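Local structure of heme-binding protein A / AI-2 binding protein A (Helicobacter pylori SS1, 6OFQ) at residues 116-121 with 186-191; 296-301 with 496-501; 441-446 with 457-462. The protein binds peptides in the periplasm and probably hands them to a membrane ABC transporter for uptake. All blocks are in the same frame, centred on the assembly; numbering follows the deposited sequence.

Contact 1: 116-121 with 186-191; sequences AKDVLF and ILSKDY
The ring of Phe121 meets Leu187 at an edge and the chain of Lys189 obliquely. Leu187 CB lies near the ring plane, 4.1 Å from Phe121 CE2. Lys189 CD comes to 3.6 Å from Phe121 CD1. Phe121 CG is anti to its backbone N (chi1 172°), and this carbon also touches Lys189 CD. Lys189 NZ pairs instead with Asp193 in a salt bridge. The motif is a capped helix start: helix 189-197 begins against the N-terminal part of helix 116-127.

Ser188 is the N-cap. Its OG accepts from Tyr191 N at 2.9 Å, with a nearly straight N-H...O angle of 173°. Asp118 reaches over from the other helix and takes the N-H next to the cap. The bond from Lys189 N to Asp118 OD1 is 2.9 Å long, with an angle of 163°. Asp118 OD2 is held by Ser115 N, so both carboxylate oxygens are gripped and the group is fixed in rotation. Nearby Ile186 CG2 packs 3.7 Å from Asp118 CB.

Lys117 NZ lies 2.8 Å from Asp190 OD1, on the syn side and slightly out of the carboxylate plane. Lys117 has two conformers, so this salt bridge holds for one of them and is doubtful as a fixed link.

The carboxylates of Asp118 and Asp190 approach each other, with Asp118 OD1 4.9 Å from Asp190 OD2. The helix start and a water probably ease this repulsion. The water accepts from Ser188 OG and Asp190 N. It donates to Asp190 OD2 and to Asp118 OD1, the latter at 2.7 Å.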
loop_
_atom_site.group_PDB
_atom_site.type_symbol
_atom_site.label_atom_id
_atom_site.label_comp_id
_atom_site.label_asym_id
_atom_site.label_seq_id
_atom_site.Cartn_x
_atom_site.Cartn_y
_atom_site.Cartn_z
ATOM N N ALA A 116 -25.119 5.535 -9.454
ATOM C CA ALA A 116 -24.131 6.441 -9.949
ATOM C C ALA A 116 -23.809 7.581 -8.989
ATOM O O ALA A 116 -22.675 8.081 -8.942
ATOM C CB ALA A 116 -24.555 6.942 -11.316
ATOM N N LYS A 117 -24.787 8.047 -8.207
ATOM C CA LYS A 117 -24.504 9.124 -7.271
ATOM C C LYS A 117 -23.459 8.783 -6.209
ATOM O O LYS A 117 -22.789 9.672 -5.703
ATOM C CB LYS A 117 -25.778 9.627 -6.577
ATOM C CG LYS A 117 -26.403 8.727 -5.530
ATOM C CD LYS A 117 -27.588 9.456 -4.898
ATOM C CE LYS A 117 -28.090 8.758 -3.648
ATOM N NZ LYS A 117 -29.354 9.349 -3.124
ATOM N N ASP A 118 -23.300 7.498 -5.929
ATOM C CA ASP A 118 -22.329 7.051 -4.932
ATOM C C ASP A 118 -20.927 7.105 -5.544
ATOM O O ASP A 118 -19.953 7.414 -4.858
ATOM C CB ASP A 118 -22.619 5.650 -4.449
ATOM C CG ASP A 118 -24.052 5.537 -3.888
ATOM O OD1 ASP A 118 -24.214 6.352 -2.949
ATOM O OD2 ASP A 118 -24.819 4.651 -4.317
ATOM N N VAL A 119 -20.822 6.841 -6.841
ATOM C CA VAL A 119 -19.544 7.014 -7.562
ATOM C C VAL A 119 -19.154 8.484 -7.586
ATOM O O VAL A 119 -18.038 8.852 -7.301
ATOM C CB VAL A 119 -19.587 6.376 -8.942
ATOM C CG1 VAL A 119 -18.245 6.485 -9.628
ATOM C CG2 VAL A 119 -20.049 4.925 -8.900
ATOM N N LEU A 120 -20.089 9.350 -8.009
ATOM C CA LEU A 120 -19.884 10.784 -7.986
ATOM C C LEU A 120 -19.479 11.226 -6.612
ATOM O O LEU A 120 -18.510 11.952 -6.469
ATOM C CB LEU A 120 -21.127 11.569 -8.459
ATOM C CG LEU A 120 -21.560 11.368 -9.912
ATOM C CD1 LEU A 120 -22.716 12.343 -10.193
ATOM C CD2 LEU A 120 -20.389 11.675 -10.827
ATOM N N PHE A 121 -20.186 10.824 -5.554
ATOM C CA PHE A 121 -19.753 11.292 -4.249
ATOM C C PHE A 121 -18.326 10.883 -3.891
ATOM O O PHE A 121 -17.505 11.675 -3.449
ATOM C CB PHE A 121 -20.665 10.663 -3.202
ATOM C CG PHE A 121 -20.206 10.904 -1.756
ATOM C CD1 PHE A 121 -20.112 12.171 -1.218
ATOM C CD2 PHE A 121 -19.745 9.835 -1.011
ATOM C CE1 PHE A 121 -19.685 12.385 0.076
ATOM C CE2 PHE A 121 -19.265 10.066 0.284
ATOM C CZ PHE A 121 -19.201 11.317 0.785
ATOM N N ILE A 186 -16.031 2.794 -3.171
ATOM C CA ILE A 186 -17.352 3.437 -3.258
ATOM C C ILE A 186 -18.031 3.498 -1.879
ATOM O O ILE A 186 -18.389 2.449 -1.351
ATOM C CB ILE A 186 -18.235 2.760 -4.295
ATOM C CG1 ILE A 186 -17.553 2.680 -5.683
ATOM C CG2 ILE A 186 -19.554 3.515 -4.432
ATOM C CD1 ILE A 186 -16.925 3.959 -6.191
ATOM N N LEU A 187 -18.121 4.734 -1.384
ATOM C CA LEU A 187 -18.865 4.964 -0.130
ATOM C C LEU A 187 -20.285 5.361 -0.481
ATOM O O LEU A 187 -20.604 5.600 -1.649
ATOM C CB LEU A 187 -18.206 6.106 0.622
ATOM C CG LEU A 187 -16.965 5.757 1.445
ATOM C CD1 LEU A 187 -15.810 5.206 0.614
ATOM C CD2 LEU A 187 -16.518 6.949 2.265
ATOM N N SER A 188 -21.152 5.343 0.538
ATOM C CA SER A 188 -22.562 5.674 0.314
ATOM C C SER A 188 -22.857 7.152 0.528
ATOM O O SER A 188 -22.733 7.698 1.636
ATOM C CB SER A 188 -23.428 4.888 1.291
ATOM O OG SER A 188 -24.767 5.408 1.358
ATOM N N LYS A 189 -23.408 7.764 -0.539
ATOM C CA LYS A 189 -23.888 9.140 -0.463
ATOM C C LYS A 189 -25.074 9.310 0.524
ATOM O O LYS A 189 -25.059 10.319 1.230
ATOM C CB LYS A 189 -24.298 9.593 -1.877
ATOM C CG LYS A 189 -24.755 11.048 -1.929
ATOM C CD LYS A 189 -23.742 12.013 -1.393
ATOM C CE LYS A 189 -23.770 13.424 -1.979
ATOM N NZ LYS A 189 -24.705 14.357 -1.328
ATOM N N ASP A 190 -25.978 8.331 0.504
ATOM C CA ASP A 190 -27.119 8.377 1.462
ATOM C C ASP A 190 -26.615 8.406 2.901
ATOM O O ASP A 190 -27.034 9.246 3.737
ATOM C CB ASP A 190 -28.135 7.270 1.192
ATOM C CG ASP A 190 -28.852 7.442 -0.135
ATOM O OD1 ASP A 190 -29.341 8.548 -0.426
ATOM O OD2 ASP A 190 -28.752 6.573 -1.014
ATOM N N TYR A 191 -25.664 7.506 3.216
ATOM C CA TYR A 191 -25.089 7.480 4.561
ATOM C C TYR A 191 -24.353 8.780 4.905
ATOM O O TYR A 191 -24.490 9.395 5.973
ATOM C CB TYR A 191 -24.196 6.240 4.747
ATOM C CG TYR A 191 -23.508 6.137 6.101
ATOM C CD1 TYR A 191 -24.258 6.111 7.267
ATOM C CD2 TYR A 191 -22.135 5.962 6.232
ATOM C CE1 TYR A 191 -23.698 5.973 8.502
ATOM C CE2 TYR A 191 -21.551 5.755 7.460
ATOM C CZ TYR A 191 -22.329 5.766 8.601
ATOM O OH TYR A 191 -21.755 5.594 9.847
HETATM O O HOH W 1 -26.054 5.838 -1.041
#

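Contact 2: 296-301 with 496-501; sequences LSLNTQ and PYVPLA
In the mixed sheet of this type II periplasmic binding protein, strand 292-298 pairs with strand 497-510 through Leu296 and Val498, a hydrogen-bonded antiparallel pair. The short strand segments run at 173° to each other. Leu296 N donates to Val498 O at 2.9 Å, and Val498 N returns a bond to Leu296 O at 3.0 Å. The two side chains lie side by side and point the same way, with Leu296 CB 3.9 Å from Val498 CB. Leu298 CD1 extends this apolar row, 4.1 Å from Val498 CG2. Ile314 of helix 308-317 also packs on Val498.

Tyr497 points to the other face of the sheet. Its CB lies 3.4 Å from Leu296 O. Pro499 CD stands over the centre of one ring face. Trp295 meets the ring edge-to-face. Beyond the strand, Thr300 CG2 lies 3.9 Å from Pro496 CB, while Thr300 OG1 bonds to Ser457 O. Further along, Leu500 and Ala501 make a classic beta bulge opposite Ser294.

In this buried place the N-H and C=O groups of Leu296 and Val498 satisfy one another, so the strand pairing does not depend on any polar side chain across the two segments.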
loop_
_atom_site.group_PDB
_atom_site.type_symbol
_atom_site.label_atom_id
_atom_site.label_comp_id
_atom_site.label_asym_id
_atom_site.label_seq_id
_atom_site.Cartn_x
_atom_site.Cartn_y
_atom_site.Cartn_z
ATOM N N LEU A 296 15.627 2.872 2.390
ATOM C CA LEU A 296 15.832 3.970 3.297
ATOM C C LEU A 296 15.533 5.257 2.532
ATOM O O LEU A 296 16.202 5.534 1.517
ATOM C CB LEU A 296 17.242 3.866 3.840
ATOM C CG LEU A 296 17.667 4.883 4.895
ATOM C CD1 LEU A 296 16.955 4.656 6.228
ATOM C CD2 LEU A 296 19.172 4.818 5.119
ATOM N N SER A 297 14.537 6.034 2.938
ATOM C CA SER A 297 14.302 7.386 2.420
ATOM C C SER A 297 15.439 8.294 2.904
ATOM O O SER A 297 15.844 8.142 4.067
ATOM C CB SER A 297 12.998 8.024 2.961
ATOM O OG SER A 297 11.842 7.330 2.504
ATOM N N LEU A 298 15.937 9.146 2.012
ATOM C CA LEU A 298 16.896 10.206 2.342
ATOM C C LEU A 298 16.205 11.485 1.917
ATOM O O LEU A 298 15.771 11.636 0.777
ATOM C CB LEU A 298 18.169 10.046 1.524
ATOM C CG LEU A 298 18.940 8.736 1.694
ATOM C CD1 LEU A 298 20.115 8.601 0.771
ATOM C CD2 LEU A 298 19.358 8.530 3.157
ATOM N N ASN A 299 16.112 12.444 2.837
ATOM C CA ASN A 299 15.304 13.633 2.582
ATOM C C ASN A 299 16.144 14.604 1.791
ATOM O O ASN A 299 16.975 15.340 2.357
ATOM C CB ASN A 299 14.763 14.260 3.855
ATOM C CG ASN A 299 13.791 15.405 3.565
ATOM O OD1 ASN A 299 13.924 16.083 2.520
ATOM N ND2 ASN A 299 12.883 15.633 4.511
ATOM N N THR A 300 16.001 14.536 0.482
ATOM C CA THR A 300 16.857 15.266 -0.455
ATOM C C THR A 300 16.693 16.804 -0.380
ATOM O O THR A 300 17.477 17.490 -1.068
ATOM C CB THR A 300 16.761 14.809 -1.922
ATOM O OG1 THR A 300 15.463 15.153 -2.448
ATOM C CG2 THR A 300 17.035 13.326 -2.060
ATOM N N GLN A 301 15.740 17.291 0.392
ATOM C CA GLN A 301 15.650 18.749 0.549
ATOM C C GLN A 301 16.418 19.246 1.733
ATOM O O GLN A 301 16.373 20.457 1.961
ATOM C CB GLN A 301 14.187 19.190 0.594
ATOM C CG GLN A 301 13.417 18.680 -0.613
ATOM C CD GLN A 301 13.965 19.168 -1.954
ATOM O OE1 GLN A 301 14.293 20.365 -2.116
ATOM N NE2 GLN A 301 14.058 18.263 -2.938
ATOM N N PRO A 496 18.578 9.034 -4.788
ATOM C CA PRO A 496 17.847 9.778 -3.768
ATOM C C PRO A 496 17.376 8.935 -2.611
ATOM O O PRO A 496 16.442 9.350 -1.918
ATOM C CB PRO A 496 16.669 10.340 -4.548
ATOM C CG PRO A 496 16.381 9.200 -5.453
ATOM C CD PRO A 496 17.727 8.789 -5.961
ATOM N N TYR A 497 18.023 7.801 -2.349
ATOM C CA TYR A 497 17.548 6.829 -1.385
ATOM C C TYR A 497 18.605 5.740 -1.232
ATOM O O TYR A 497 19.586 5.765 -1.975
ATOM C CB TYR A 497 16.231 6.181 -1.813
ATOM C CG TYR A 497 16.183 5.165 -2.894
ATOM C CD1 TYR A 497 16.611 5.440 -4.176
ATOM C CD2 TYR A 497 15.539 3.976 -2.636
ATOM C CE1 TYR A 497 16.455 4.507 -5.221
ATOM C CE2 TYR A 497 15.434 3.021 -3.617
ATOM C CZ TYR A 497 15.782 3.343 -4.906
ATOM O OH TYR A 497 15.676 2.357 -5.867
ATOM N N VAL A 498 18.432 4.818 -0.291
ATOM C CA VAL A 498 19.235 3.616 -0.277
ATOM C C VAL A 498 18.290 2.422 -0.500
ATOM O O VAL A 498 17.519 2.056 0.410
ATOM C CB VAL A 498 19.959 3.391 1.032
ATOM C CG1 VAL A 498 20.855 2.200 0.884
ATOM C CG2 VAL A 498 20.768 4.608 1.472
ATOM N N PRO A 499 18.333 1.757 -1.647
ATOM C CA PRO A 499 17.545 0.518 -1.840
ATOM C C PRO A 499 18.038 -0.564 -0.882
ATOM O O PRO A 499 19.258 -0.729 -0.698
ATOM C CB PRO A 499 17.809 0.114 -3.277
ATOM C CG PRO A 499 18.932 0.916 -3.739
ATOM C CD PRO A 499 19.117 2.093 -2.857
ATOM N N LEU A 500 17.116 -1.282 -0.236
ATOM C CA LEU A 500 17.574 -2.352 0.686
ATOM C C LEU A 500 17.106 -3.705 0.129
ATOM O O LEU A 500 17.919 -4.510 -0.377
ATOM C CB LEU A 500 17.046 -2.093 2.096
ATOM C CG LEU A 500 17.634 -0.859 2.769
ATOM C CD1 LEU A 500 16.868 -0.619 4.022
ATOM C CD2 LEU A 500 19.108 -1.057 3.057
ATOM N N ALA A 501 15.806 -3.985 0.153
ATOM C CA ALA A 501 15.365 -5.348 -0.178
ATOM C C ALA A 501 14.023 -5.389 -0.867
ATOM O O ALA A 501 13.175 -4.520 -0.712
ATOM C CB ALA A 501 15.237 -6.154 1.099
#

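Contact 3: 441-446 with 457-462; sequences TLWSKQ and SFYKSD
Leu442 and Trp443, at the end of helix 436-443, face Ser457 and Tyr459, the first through a water and the second directly. The water lies 3.0 Å from Leu442 O and accepts from Ser457 N. It also sits 3.1 Å above the plane of the Trp443 ring, offset toward the rim. Tyr459 CB is at the edge of the indole, 4.0 Å from Trp443 CE3, and the two side chains cross at about a right angle. Ser457 OG comes in obliquely, 3.5 Å from Trp443 CZ3, and is itself bonded to Pro496 O. Trp443 O lies 3.3 Å from Tyr459 CD2. A second water donates to Trp443 O at 2.8 Å, donates to Tyr459 O and accepts from Ser461 N. It thus satisfies polar backbone atoms on both segments. The phenol of Tyr459 reaches on to Asp494.

Ser444 turns its side chain away from 457-462. Its OG bonds to Tyr440 O and caps Ala447 N, at the start of helix 445-449.

Lys445 then lies across the second segment. Its CG packs 3.8 Å from Lys460 CA. The chain bends at chi3 (66°), which places CE beside Asp462 OD1; CD is already close to the same oxygen. NZ meets Asp462 OD1 at 2.8 Å in a salt bridge, coming from above the carboxylate plane, 37° out of it. NZ also donates to a third water, which has a weak bond to Lys460 O. The ammonium of Lys460 is close by, and the carboxylate probably offsets the repulsion between the two lysines.

Asp462 opens helix 462-473, with Ser461 as its N-cap, its OG bonded at Phe464. The contact joins two serine N-capped helix starts, 445-449 and 462-473, through a salt bridge between their first residues.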
loop_
_atom_site.group_PDB
_atom_site.type_symbol
_atom_site.label_atom_id
_atom_site.label_comp_id
_atom_site.label_asym_id
_atom_site.label_seq_id
_atom_site.Cartn_x
_atom_site.Cartn_y
_atom_site.Cartn_z
ATOM N N THR A 441 3.934 7.301 -8.266
ATOM C CA THR A 441 3.267 7.575 -7.009
ATOM C C THR A 441 4.245 7.930 -5.904
ATOM O O THR A 441 3.868 8.660 -4.984
ATOM C CB THR A 441 2.461 6.325 -6.646
ATOM O OG1 THR A 441 1.570 6.055 -7.730
ATOM C CG2 THR A 441 1.575 6.491 -5.384
ATOM N N LEU A 442 5.459 7.365 -5.937
ATOM C CA LEU A 442 6.437 7.537 -4.845
ATOM C C LEU A 442 7.605 8.422 -5.165
ATOM O O LEU A 442 8.305 8.882 -4.263
ATOM C CB LEU A 442 6.993 6.202 -4.312
ATOM C CG LEU A 442 5.909 5.168 -4.035
ATOM C CD1 LEU A 442 6.578 3.834 -3.703
ATOM C CD2 LEU A 442 4.940 5.560 -2.937
ATOM N N TRP A 443 7.904 8.634 -6.436
ATOM C CA TRP A 443 9.159 9.259 -6.840
ATOM C C TRP A 443 9.083 10.453 -7.791
ATOM O O TRP A 443 10.095 10.986 -8.243
ATOM C CB TRP A 443 10.145 8.211 -7.414
ATOM C CG TRP A 443 10.470 7.054 -6.447
ATOM C CD1 TRP A 443 9.895 5.822 -6.405
ATOM C CD2 TRP A 443 11.393 7.118 -5.352
ATOM N NE1 TRP A 443 10.395 5.095 -5.347
ATOM C CE2 TRP A 443 11.310 5.892 -4.673
ATOM C CE3 TRP A 443 12.272 8.102 -4.890
ATOM C CZ2 TRP A 443 12.114 5.624 -3.581
ATOM C CZ3 TRP A 443 13.062 7.798 -3.782
ATOM C CH2 TRP A 443 12.973 6.583 -3.154
ATOM N N SER A 444 7.858 10.842 -8.147
ATOM C CA SER A 444 7.672 11.938 -9.110
ATOM C C SER A 444 7.648 13.319 -8.441
ATOM O O SER A 444 7.329 13.456 -7.236
ATOM C CB SER A 444 6.406 11.771 -9.948
ATOM O OG SER A 444 5.271 11.867 -9.142
ATOM N N LYS A 445 7.819 14.353 -9.263
ATOM C CA LYS A 445 7.544 15.696 -8.774
ATOM C C LYS A 445 6.125 15.892 -8.331
ATOM O O LYS A 445 5.900 16.551 -7.308
ATOM C CB LYS A 445 7.936 16.732 -9.806
ATOM C CG LYS A 445 9.435 16.866 -9.879
ATOM C CD LYS A 445 9.881 17.749 -11.034
ATOM C CE LYS A 445 9.373 19.162 -10.711
ATOM N NZ LYS A 445 10.156 20.244 -11.365
ATOM N N GLN A 446 5.187 15.340 -9.080
ATOM C CA GLN A 446 3.796 15.427 -8.694
ATOM C C GLN A 446 3.626 14.888 -7.287
ATOM O O GLN A 446 3.025 15.515 -6.415
ATOM C CB GLN A 446 2.918 14.675 -9.699
ATOM C CG GLN A 446 1.489 14.517 -9.189
ATOM C CD GLN A 446 0.756 15.846 -9.015
ATOM O OE1 GLN A 446 0.837 16.717 -9.888
ATOM N NE2 GLN A 446 -0.002 16.009 -7.960
ATOM N N SER A 457 11.542 10.835 0.000
ATOM C CA SER A 457 12.858 11.404 -0.304
ATOM C C SER A 457 12.788 12.835 -0.841
ATOM O O SER A 457 13.778 13.478 -1.116
ATOM C CB SER A 457 13.620 10.523 -1.319
ATOM O OG SER A 457 14.005 9.310 -0.715
ATOM N N PHE A 458 11.559 13.290 -1.080
ATOM C CA PHE A 458 11.288 14.547 -1.785
ATOM C C PHE A 458 12.099 14.638 -3.073
ATOM O O PHE A 458 12.743 15.640 -3.400
ATOM C CB PHE A 458 11.552 15.767 -0.864
ATOM C CG PHE A 458 10.536 15.922 0.252
ATOM C CD1 PHE A 458 10.600 15.179 1.390
ATOM C CD2 PHE A 458 9.400 16.689 0.057
ATOM C CE1 PHE A 458 9.641 15.267 2.389
ATOM C CE2 PHE A 458 8.508 16.869 1.096
ATOM C CZ PHE A 458 8.597 16.135 2.252
ATOM N N TYR A 459 12.116 13.520 -3.800
ATOM C CA TYR A 459 12.895 13.474 -5.019
ATOM C C TYR A 459 12.223 14.281 -6.121
ATOM O O TYR A 459 11.091 13.960 -6.481
ATOM C CB TYR A 459 13.069 12.024 -5.457
ATOM C CG TYR A 459 13.877 11.766 -6.690
ATOM C CD1 TYR A 459 15.110 12.345 -6.920
ATOM C CD2 TYR A 459 13.381 10.931 -7.689
ATOM C CE1 TYR A 459 15.821 12.140 -8.097
ATOM C CE2 TYR A 459 14.106 10.697 -8.831
ATOM C CZ TYR A 459 15.351 11.243 -9.052
ATOM O OH TYR A 459 15.990 10.926 -10.214
ATOM N N LYS A 460 12.929 15.270 -6.631
ATOM C CA LYS A 460 12.386 16.152 -7.669
ATOM C C LYS A 460 13.347 16.205 -8.851
ATOM O O LYS A 460 14.340 16.916 -8.832
ATOM C CB LYS A 460 12.224 17.554 -7.076
ATOM C CG LYS A 460 11.206 17.610 -5.965
ATOM C CD LYS A 460 11.024 18.997 -5.356
ATOM C CE LYS A 460 10.651 19.992 -6.434
ATOM N NZ LYS A 460 10.376 21.207 -5.619
ATOM N N SER A 461 13.060 15.398 -9.864
ATOM C CA SER A 461 13.852 15.371 -11.069
ATOM C C SER A 461 12.873 15.534 -12.225
ATOM O O SER A 461 11.991 14.687 -12.453
ATOM C CB SER A 461 14.600 14.055 -11.253
ATOM O OG SER A 461 15.055 13.895 -12.598
ATOM N N ASP A 462 13.093 16.589 -13.018
ATOM C CA ASP A 462 12.322 16.773 -14.237
ATOM C C ASP A 462 12.566 15.702 -15.293
ATOM O O ASP A 462 11.641 15.159 -15.923
ATOM C CB ASP A 462 12.600 18.111 -14.920
ATOM C CG ASP A 462 11.870 19.239 -14.236
ATOM O OD1 ASP A 462 10.681 19.044 -13.866
ATOM O OD2 ASP A 462 12.583 20.262 -14.142
HETATM O O HOH W 2 10.490 8.725 -2.185
HETATM O O HOH W 3 11.024 13.439 -9.212
HETATM O O HOH W 4 13.032 19.840 -10.093
#

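From the N terminus, contact 1 comes first. It closes a loop of 64 residues that includes strands 153-160 and 163-168, and joins the N-terminal part of helix 116-127 with the start of helix 189-197. It is complete before contact 2 opens, and lies across the chain's centre from it, about 39 Å between centres. Contact 2 opens at 296-301 and closes only at 496-501, near the end of the chain. Contact 3 forms and closes within that long excursion, linking helices 436-443 and 445-449 to the approach to helix 462-473. Contacts 2 and 3 touch at Ser457, their centres about 12 Å apart. This joins the end of the strand pair to the loop before helix 462-473.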